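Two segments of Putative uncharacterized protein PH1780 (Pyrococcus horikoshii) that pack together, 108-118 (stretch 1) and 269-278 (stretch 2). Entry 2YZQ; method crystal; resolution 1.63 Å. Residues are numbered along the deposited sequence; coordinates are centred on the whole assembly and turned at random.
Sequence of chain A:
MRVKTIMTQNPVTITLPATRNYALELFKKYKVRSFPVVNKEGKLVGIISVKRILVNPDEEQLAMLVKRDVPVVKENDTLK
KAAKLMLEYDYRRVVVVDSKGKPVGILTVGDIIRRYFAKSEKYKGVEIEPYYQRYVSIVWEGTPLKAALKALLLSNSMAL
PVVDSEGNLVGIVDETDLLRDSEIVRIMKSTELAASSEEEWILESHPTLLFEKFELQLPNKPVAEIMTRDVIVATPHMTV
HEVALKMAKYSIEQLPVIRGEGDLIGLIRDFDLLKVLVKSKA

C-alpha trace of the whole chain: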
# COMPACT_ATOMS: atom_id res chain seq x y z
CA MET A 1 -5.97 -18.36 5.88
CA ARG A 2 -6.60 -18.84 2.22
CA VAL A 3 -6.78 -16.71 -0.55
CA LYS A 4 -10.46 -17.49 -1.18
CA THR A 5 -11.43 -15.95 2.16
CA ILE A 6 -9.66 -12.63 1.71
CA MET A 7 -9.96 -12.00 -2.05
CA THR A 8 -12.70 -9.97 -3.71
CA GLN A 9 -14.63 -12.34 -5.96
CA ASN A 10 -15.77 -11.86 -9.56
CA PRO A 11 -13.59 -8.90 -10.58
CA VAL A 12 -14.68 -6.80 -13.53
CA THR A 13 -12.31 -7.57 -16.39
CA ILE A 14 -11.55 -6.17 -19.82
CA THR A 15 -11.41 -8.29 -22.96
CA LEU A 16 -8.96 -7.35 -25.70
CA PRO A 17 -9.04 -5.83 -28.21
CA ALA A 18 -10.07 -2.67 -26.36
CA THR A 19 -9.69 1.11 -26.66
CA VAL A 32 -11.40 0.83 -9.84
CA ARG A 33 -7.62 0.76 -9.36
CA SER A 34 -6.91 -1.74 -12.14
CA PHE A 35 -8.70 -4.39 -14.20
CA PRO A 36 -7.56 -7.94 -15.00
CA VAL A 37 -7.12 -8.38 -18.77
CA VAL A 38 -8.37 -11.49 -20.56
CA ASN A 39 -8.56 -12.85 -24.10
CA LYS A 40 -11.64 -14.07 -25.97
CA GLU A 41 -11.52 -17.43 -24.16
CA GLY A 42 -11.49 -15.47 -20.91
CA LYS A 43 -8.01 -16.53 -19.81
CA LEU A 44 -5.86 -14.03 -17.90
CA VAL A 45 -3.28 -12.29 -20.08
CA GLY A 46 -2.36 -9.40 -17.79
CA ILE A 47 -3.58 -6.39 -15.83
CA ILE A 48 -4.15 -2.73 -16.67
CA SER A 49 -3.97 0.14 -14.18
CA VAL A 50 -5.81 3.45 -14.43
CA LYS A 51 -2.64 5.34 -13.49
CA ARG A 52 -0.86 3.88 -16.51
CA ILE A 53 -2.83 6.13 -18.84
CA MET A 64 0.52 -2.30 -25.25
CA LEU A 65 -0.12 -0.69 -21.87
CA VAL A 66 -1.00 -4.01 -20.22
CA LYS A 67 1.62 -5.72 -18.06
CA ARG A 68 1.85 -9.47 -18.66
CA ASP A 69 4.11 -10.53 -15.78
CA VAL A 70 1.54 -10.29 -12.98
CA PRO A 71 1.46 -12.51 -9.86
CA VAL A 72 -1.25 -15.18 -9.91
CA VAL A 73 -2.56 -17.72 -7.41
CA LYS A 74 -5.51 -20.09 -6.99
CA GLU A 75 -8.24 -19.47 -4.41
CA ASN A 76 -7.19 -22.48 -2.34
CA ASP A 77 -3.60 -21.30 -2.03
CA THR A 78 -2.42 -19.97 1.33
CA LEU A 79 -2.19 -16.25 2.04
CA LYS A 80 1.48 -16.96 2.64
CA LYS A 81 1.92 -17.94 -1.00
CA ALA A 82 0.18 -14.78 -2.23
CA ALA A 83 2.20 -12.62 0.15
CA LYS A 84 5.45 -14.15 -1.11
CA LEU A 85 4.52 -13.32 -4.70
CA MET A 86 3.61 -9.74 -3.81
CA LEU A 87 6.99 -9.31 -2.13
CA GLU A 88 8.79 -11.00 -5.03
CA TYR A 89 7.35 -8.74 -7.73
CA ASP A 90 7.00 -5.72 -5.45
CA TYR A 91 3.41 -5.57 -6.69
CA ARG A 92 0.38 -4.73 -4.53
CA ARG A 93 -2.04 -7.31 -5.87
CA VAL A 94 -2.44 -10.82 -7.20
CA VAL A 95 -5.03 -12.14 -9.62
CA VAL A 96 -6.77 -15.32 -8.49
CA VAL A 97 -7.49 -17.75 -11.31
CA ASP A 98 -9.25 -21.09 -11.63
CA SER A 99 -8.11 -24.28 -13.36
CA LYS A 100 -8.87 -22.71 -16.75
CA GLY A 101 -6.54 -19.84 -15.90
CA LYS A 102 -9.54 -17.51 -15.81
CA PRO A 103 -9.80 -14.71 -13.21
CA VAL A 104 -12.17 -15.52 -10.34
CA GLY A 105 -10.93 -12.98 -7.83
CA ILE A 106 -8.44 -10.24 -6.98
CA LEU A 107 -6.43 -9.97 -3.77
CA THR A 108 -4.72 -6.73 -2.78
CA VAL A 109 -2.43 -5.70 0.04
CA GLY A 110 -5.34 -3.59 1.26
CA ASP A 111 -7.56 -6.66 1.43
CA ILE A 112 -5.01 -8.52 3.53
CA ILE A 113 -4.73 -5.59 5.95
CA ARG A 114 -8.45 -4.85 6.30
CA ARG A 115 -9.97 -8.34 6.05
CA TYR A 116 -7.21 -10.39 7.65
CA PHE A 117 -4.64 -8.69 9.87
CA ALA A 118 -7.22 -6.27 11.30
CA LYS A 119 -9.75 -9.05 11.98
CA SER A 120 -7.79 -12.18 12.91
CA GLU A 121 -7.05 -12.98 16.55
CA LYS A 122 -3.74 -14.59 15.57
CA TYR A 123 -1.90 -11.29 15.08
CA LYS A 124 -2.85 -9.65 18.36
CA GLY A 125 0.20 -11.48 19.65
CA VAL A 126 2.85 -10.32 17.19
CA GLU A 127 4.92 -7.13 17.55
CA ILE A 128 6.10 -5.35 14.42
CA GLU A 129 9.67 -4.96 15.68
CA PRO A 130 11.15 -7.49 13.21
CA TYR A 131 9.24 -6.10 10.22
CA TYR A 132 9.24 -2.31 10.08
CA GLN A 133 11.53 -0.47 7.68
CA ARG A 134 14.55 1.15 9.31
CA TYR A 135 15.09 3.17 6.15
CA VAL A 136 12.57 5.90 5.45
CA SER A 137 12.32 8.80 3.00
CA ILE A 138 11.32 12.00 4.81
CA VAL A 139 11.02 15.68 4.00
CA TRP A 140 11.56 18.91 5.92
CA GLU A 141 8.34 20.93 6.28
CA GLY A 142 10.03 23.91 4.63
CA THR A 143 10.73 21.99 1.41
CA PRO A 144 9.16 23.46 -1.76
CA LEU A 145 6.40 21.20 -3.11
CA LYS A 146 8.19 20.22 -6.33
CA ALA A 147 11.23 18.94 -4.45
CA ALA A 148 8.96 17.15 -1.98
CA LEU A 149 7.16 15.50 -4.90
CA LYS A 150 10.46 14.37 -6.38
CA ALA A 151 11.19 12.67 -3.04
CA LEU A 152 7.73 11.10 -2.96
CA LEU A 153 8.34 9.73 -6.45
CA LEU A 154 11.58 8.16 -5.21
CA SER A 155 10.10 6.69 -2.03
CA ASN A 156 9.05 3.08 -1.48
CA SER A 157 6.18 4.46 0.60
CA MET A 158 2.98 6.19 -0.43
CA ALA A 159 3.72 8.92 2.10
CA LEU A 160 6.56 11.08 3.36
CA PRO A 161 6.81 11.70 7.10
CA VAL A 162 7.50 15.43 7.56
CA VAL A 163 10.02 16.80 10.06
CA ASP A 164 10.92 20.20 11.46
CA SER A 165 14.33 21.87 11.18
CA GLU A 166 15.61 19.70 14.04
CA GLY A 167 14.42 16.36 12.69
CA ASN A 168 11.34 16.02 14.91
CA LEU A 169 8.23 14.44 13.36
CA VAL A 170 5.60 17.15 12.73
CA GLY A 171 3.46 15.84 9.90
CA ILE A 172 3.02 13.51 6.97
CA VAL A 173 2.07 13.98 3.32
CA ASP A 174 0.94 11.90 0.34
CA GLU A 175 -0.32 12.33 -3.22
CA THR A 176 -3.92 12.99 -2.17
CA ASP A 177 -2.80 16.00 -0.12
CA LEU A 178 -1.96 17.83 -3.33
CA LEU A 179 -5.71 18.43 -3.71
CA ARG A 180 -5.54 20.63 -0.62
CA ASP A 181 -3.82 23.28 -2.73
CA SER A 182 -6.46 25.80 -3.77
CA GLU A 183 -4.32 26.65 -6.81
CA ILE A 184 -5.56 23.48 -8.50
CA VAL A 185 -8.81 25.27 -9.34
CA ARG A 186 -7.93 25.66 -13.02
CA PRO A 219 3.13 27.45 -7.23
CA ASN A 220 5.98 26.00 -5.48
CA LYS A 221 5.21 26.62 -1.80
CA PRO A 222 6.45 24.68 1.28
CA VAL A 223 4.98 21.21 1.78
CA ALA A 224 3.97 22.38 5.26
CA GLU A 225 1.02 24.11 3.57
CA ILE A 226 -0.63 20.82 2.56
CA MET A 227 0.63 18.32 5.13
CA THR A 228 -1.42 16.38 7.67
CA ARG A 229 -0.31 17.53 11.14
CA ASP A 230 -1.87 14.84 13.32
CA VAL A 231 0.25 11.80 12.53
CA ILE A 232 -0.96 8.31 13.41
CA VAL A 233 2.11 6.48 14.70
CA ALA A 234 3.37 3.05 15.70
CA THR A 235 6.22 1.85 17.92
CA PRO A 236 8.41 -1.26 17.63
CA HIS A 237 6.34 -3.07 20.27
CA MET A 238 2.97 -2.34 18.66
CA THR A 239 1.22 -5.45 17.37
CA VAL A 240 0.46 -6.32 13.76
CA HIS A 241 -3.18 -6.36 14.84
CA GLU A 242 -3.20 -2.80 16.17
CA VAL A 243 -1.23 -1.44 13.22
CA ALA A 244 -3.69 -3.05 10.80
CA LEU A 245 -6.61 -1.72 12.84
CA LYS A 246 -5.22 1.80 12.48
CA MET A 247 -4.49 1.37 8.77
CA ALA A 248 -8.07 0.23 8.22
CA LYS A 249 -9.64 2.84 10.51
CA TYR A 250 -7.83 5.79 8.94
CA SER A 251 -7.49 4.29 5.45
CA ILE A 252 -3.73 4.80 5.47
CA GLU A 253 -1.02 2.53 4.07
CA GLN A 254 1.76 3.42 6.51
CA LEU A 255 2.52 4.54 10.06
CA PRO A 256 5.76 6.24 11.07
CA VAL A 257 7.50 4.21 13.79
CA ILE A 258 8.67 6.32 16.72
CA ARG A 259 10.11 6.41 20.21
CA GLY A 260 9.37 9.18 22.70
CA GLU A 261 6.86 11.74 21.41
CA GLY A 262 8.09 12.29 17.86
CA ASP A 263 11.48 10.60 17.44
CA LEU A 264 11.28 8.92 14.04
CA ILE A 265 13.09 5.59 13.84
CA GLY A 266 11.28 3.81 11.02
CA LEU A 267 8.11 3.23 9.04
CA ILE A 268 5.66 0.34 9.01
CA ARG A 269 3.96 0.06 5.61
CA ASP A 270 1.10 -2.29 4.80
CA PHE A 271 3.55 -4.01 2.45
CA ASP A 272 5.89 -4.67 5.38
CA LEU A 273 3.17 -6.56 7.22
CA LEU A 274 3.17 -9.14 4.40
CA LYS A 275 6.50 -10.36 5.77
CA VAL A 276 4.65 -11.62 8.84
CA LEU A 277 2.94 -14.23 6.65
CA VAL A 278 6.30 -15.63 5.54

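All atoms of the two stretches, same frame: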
# COMPACT_ATOMS: atom_id res chain seq x y z
N THR A 108 -5.66 -7.84 -2.92
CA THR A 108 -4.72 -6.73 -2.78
C THR A 108 -4.10 -6.69 -1.39
O THR A 108 -4.54 -7.38 -0.48
CB THR A 108 -5.41 -5.38 -3.00
OG1 THR A 108 -6.28 -5.10 -1.90
CG2 THR A 108 -6.22 -5.39 -4.28
N VAL A 109 -3.07 -5.86 -1.25
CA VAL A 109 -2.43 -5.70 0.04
C VAL A 109 -3.48 -5.13 0.99
O VAL A 109 -3.56 -5.52 2.15
CB VAL A 109 -1.24 -4.71 -0.05
CG1 VAL A 109 -0.74 -4.38 1.35
CG2 VAL A 109 -0.13 -5.33 -0.87
N GLY A 110 -4.28 -4.20 0.47
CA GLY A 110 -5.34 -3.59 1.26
C GLY A 110 -6.29 -4.63 1.82
O GLY A 110 -6.68 -4.56 2.98
N ASP A 111 -6.66 -5.61 0.99
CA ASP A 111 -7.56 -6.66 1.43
C ASP A 111 -6.96 -7.45 2.59
O ASP A 111 -7.65 -7.78 3.55
CB ASP A 111 -7.87 -7.65 0.29
CG ASP A 111 -8.64 -7.02 -0.84
OD1 ASP A 111 -9.52 -6.18 -0.58
OD2 ASP A 111 -8.38 -7.40 -2.00
N ILE A 112 -5.68 -7.76 2.49
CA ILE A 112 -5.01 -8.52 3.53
C ILE A 112 -5.01 -7.73 4.84
O ILE A 112 -5.26 -8.28 5.90
CB ILE A 112 -3.58 -8.89 3.12
CG1 ILE A 112 -3.64 -9.84 1.91
CG2 ILE A 112 -2.84 -9.54 4.28
CD1 ILE A 112 -2.30 -10.30 1.40
N ILE A 113 -4.75 -6.43 4.76
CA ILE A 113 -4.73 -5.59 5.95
C ILE A 113 -6.11 -5.47 6.60
O ILE A 113 -6.27 -5.76 7.79
CB ILE A 113 -4.24 -4.16 5.62
CG1 ILE A 113 -2.81 -4.20 5.09
CG2 ILE A 113 -4.35 -3.27 6.86
CD1 ILE A 113 -1.83 -4.90 5.99
N ARG A 114 -7.09 -5.06 5.81
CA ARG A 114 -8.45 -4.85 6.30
C ARG A 114 -9.27 -6.09 6.65
O ARG A 114 -9.99 -6.09 7.66
CB ARG A 114 -9.23 -4.02 5.27
CG ARG A 114 -8.66 -2.62 5.05
CD ARG A 114 -9.27 -1.96 3.82
NE ARG A 114 -8.87 -2.65 2.59
CZ ARG A 114 -9.16 -2.23 1.37
NH1 ARG A 114 -9.86 -1.11 1.20
NH2 ARG A 114 -8.74 -2.91 0.31
N ARG A 115 -9.18 -7.13 5.83
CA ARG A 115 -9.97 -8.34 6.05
C ARG A 115 -9.28 -9.43 6.85
O ARG A 115 -9.94 -10.32 7.39
CB ARG A 115 -10.40 -8.91 4.70
CG ARG A 115 -11.22 -7.96 3.85
CD ARG A 115 -11.40 -8.49 2.43
NE ARG A 115 -12.18 -7.57 1.61
CZ ARG A 115 -12.35 -7.68 0.30
NH1 ARG A 115 -11.78 -8.68 -0.37
NH2 ARG A 115 -13.09 -6.79 -0.35
N TYR A 116 -7.95 -9.36 6.94
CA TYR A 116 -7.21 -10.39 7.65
C TYR A 116 -6.48 -9.91 8.89
O TYR A 116 -6.88 -10.21 10.02
CB TYR A 116 -6.24 -11.06 6.67
CG TYR A 116 -5.48 -12.22 7.25
CD1 TYR A 116 -6.14 -13.33 7.78
CD2 TYR A 116 -4.08 -12.23 7.25
CE1 TYR A 116 -5.44 -14.42 8.29
CE2 TYR A 116 -3.37 -13.31 7.75
CZ TYR A 116 -4.05 -14.40 8.27
OH TYR A 116 -3.35 -15.48 8.76
N PHE A 117 -5.39 -9.15 8.71
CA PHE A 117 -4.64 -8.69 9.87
C PHE A 117 -5.48 -7.92 10.89
O PHE A 117 -5.30 -8.08 12.10
CB PHE A 117 -3.45 -7.82 9.44
CG PHE A 117 -2.33 -8.60 8.78
CD1 PHE A 117 -1.86 -9.78 9.33
CD2 PHE A 117 -1.75 -8.13 7.61
CE1 PHE A 117 -0.81 -10.49 8.73
CE2 PHE A 117 -0.70 -8.82 7.01
CZ PHE A 117 -0.23 -10.00 7.57
N ALA A 118 -6.38 -7.07 10.41
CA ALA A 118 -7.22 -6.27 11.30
C ALA A 118 -8.37 -7.04 11.95
O ALA A 118 -8.99 -6.55 12.88
CB ALA A 118 -7.77 -5.07 10.56
N ARG A 269 4.86 -0.04 6.75
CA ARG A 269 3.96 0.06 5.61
C ARG A 269 3.10 -1.19 5.59
O ARG A 269 3.46 -2.21 6.18
CB ARG A 269 4.76 0.10 4.29
CG ARG A 269 5.81 1.22 4.19
CD ARG A 269 6.63 1.02 2.93
NE ARG A 269 7.38 -0.23 3.00
CZ ARG A 269 7.83 -0.91 1.95
NH1 ARG A 269 7.63 -0.45 0.72
NH2 ARG A 269 8.49 -2.04 2.14
N ASP A 270 1.97 -1.12 4.90
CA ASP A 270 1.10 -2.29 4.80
C ASP A 270 1.89 -3.42 4.14
O ASP A 270 1.78 -4.58 4.52
CB ASP A 270 -0.18 -1.97 3.99
CG ASP A 270 0.09 -1.22 2.68
OD1 ASP A 270 1.24 -1.15 2.21
OD2 ASP A 270 -0.90 -0.71 2.09
N PHE A 271 2.73 -3.05 3.18
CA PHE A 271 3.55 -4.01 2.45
C PHE A 271 4.52 -4.74 3.38
O PHE A 271 4.86 -5.90 3.14
CB PHE A 271 4.34 -3.28 1.36
CG PHE A 271 4.71 -4.14 0.18
CD1 PHE A 271 3.73 -4.58 -0.71
CD2 PHE A 271 6.03 -4.52 -0.04
CE1 PHE A 271 4.06 -5.37 -1.80
CE2 PHE A 271 6.37 -5.32 -1.13
CZ PHE A 271 5.38 -5.75 -2.02
N ASP A 272 4.95 -4.06 4.44
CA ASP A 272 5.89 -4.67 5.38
C ASP A 272 5.21 -5.74 6.22
O ASP A 272 5.86 -6.68 6.68
CB ASP A 272 6.49 -3.60 6.30
CG ASP A 272 7.37 -2.63 5.55
OD1 ASP A 272 8.25 -3.09 4.80
OD2 ASP A 272 7.20 -1.40 5.72
N LEU A 273 3.91 -5.59 6.43
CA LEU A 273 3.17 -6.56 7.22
C LEU A 273 3.06 -7.91 6.50
O LEU A 273 2.86 -8.94 7.14
CB LEU A 273 1.78 -6.00 7.54
CG LEU A 273 1.81 -4.78 8.47
CD1 LEU A 273 0.40 -4.28 8.72
CD2 LEU A 273 2.48 -5.16 9.79
N LEU A 274 3.23 -7.90 5.18
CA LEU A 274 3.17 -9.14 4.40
C LEU A 274 4.27 -10.10 4.85
O LEU A 274 4.12 -11.31 4.77
CB LEU A 274 3.33 -8.84 2.91
CG LEU A 274 2.26 -7.97 2.25
CD1 LEU A 274 2.65 -7.73 0.80
CD2 LEU A 274 0.90 -8.65 2.33
N LYS A 275 5.37 -9.54 5.33
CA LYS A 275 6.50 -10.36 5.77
C LYS A 275 6.13 -11.24 6.96
O LYS A 275 6.78 -12.26 7.21
CB LYS A 275 7.68 -9.46 6.12
CG LYS A 275 8.10 -8.56 4.96
CD LYS A 275 9.33 -7.74 5.31
CE LYS A 275 9.06 -6.79 6.47
NZ LYS A 275 10.31 -6.09 6.87
N VAL A 276 5.10 -10.85 7.69
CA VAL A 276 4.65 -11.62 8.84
C VAL A 276 4.12 -12.98 8.38
O VAL A 276 4.27 -13.99 9.07
CB VAL A 276 3.53 -10.88 9.59
CG1 VAL A 276 3.01 -11.74 10.74
CG2 VAL A 276 4.05 -9.55 10.11
N LEU A 277 3.50 -13.01 7.20
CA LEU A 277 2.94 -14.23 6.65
C LEU A 277 3.99 -15.23 6.17
O LEU A 277 3.70 -16.40 5.97
CB LEU A 277 1.99 -13.90 5.49
CG LEU A 277 0.64 -13.32 5.89
CD1 LEU A 277 -0.07 -12.75 4.67
CD2 LEU A 277 -0.20 -14.41 6.54
N VAL A 278 5.22 -14.76 5.99
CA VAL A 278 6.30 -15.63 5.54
C VAL A 278 6.88 -16.40 6.72
O VAL A 278 6.85 -17.65 6.67
CB VAL A 278 7.44 -14.82 4.87
CG1 VAL A 278 8.55 -15.76 4.43
CG2 VAL A 278 6.89 -14.05 3.68

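No hydrogen bond joins these two stretches; they are held by the packing of apolar side chains, which buries 483 Å² counting both sides. On the first helix, Val109, Ile112, Ile113, Tyr116 and Phe117 all direct CA-to-CB toward the partner, the spacing of three and four residues that gives a helix one apolar side.

Val109, with chi1 t, spreads its two methyls along the second stretch. Val109 CG1 lies 3.5 Å from Asp270 CG, while Val109 CG2 meets the edge of the Phe271 ring at CD1 (3.9 Å) and lies 4.0 Å from Leu274 CD1. The backbones come close here, with Val109 CA 6.7 Å from Phe271 CA, and the compact branched side chain offers a methyl to each of these neighbours. Asp270 is an unexpected neighbour for valine, but its carboxylate oxygens are hydrogen-bonded elsewhere in the structure, so the acid can be buried while Asp270 CB packs 3.6 Å from Ile113 CG1.

The two isoleucines share chi1 m and differ at chi2. Ile112 is m,t, an extended chain whose CD1 reaches Leu274 CD2 at 3.7 Å; Ile113 is m,m, and its folded end places CD1 3.6 Å from Leu273 CD1. Leu273, Leu274 and Leu277 all adopt the common m,t leucine rotamer. Leu274 leaves its backbone sideways, yet its end comes nearer the first helix.

Farther along, Phe117 (chi1 m) sends its ring across the gap, with CZ 3.3 Å from Leu273 O and 3.8 Å from Leu277 CG. The long, rigid side chain carries its apolar surface out to touch both the Leu273 backbone and the Leu277 side chain. Tyr116, chi1 t, brings CE2 within 3.6 Å of Leu277 CD2, while its hydroxyl is hydrogen-bonded elsewhere.

Away from the contact, Thr108 caps the first helix: its OG1 accepts from Asp111 N at 3.0 Å, and Asp111 OD2 accepts from Thr108 N at 2.9 Å.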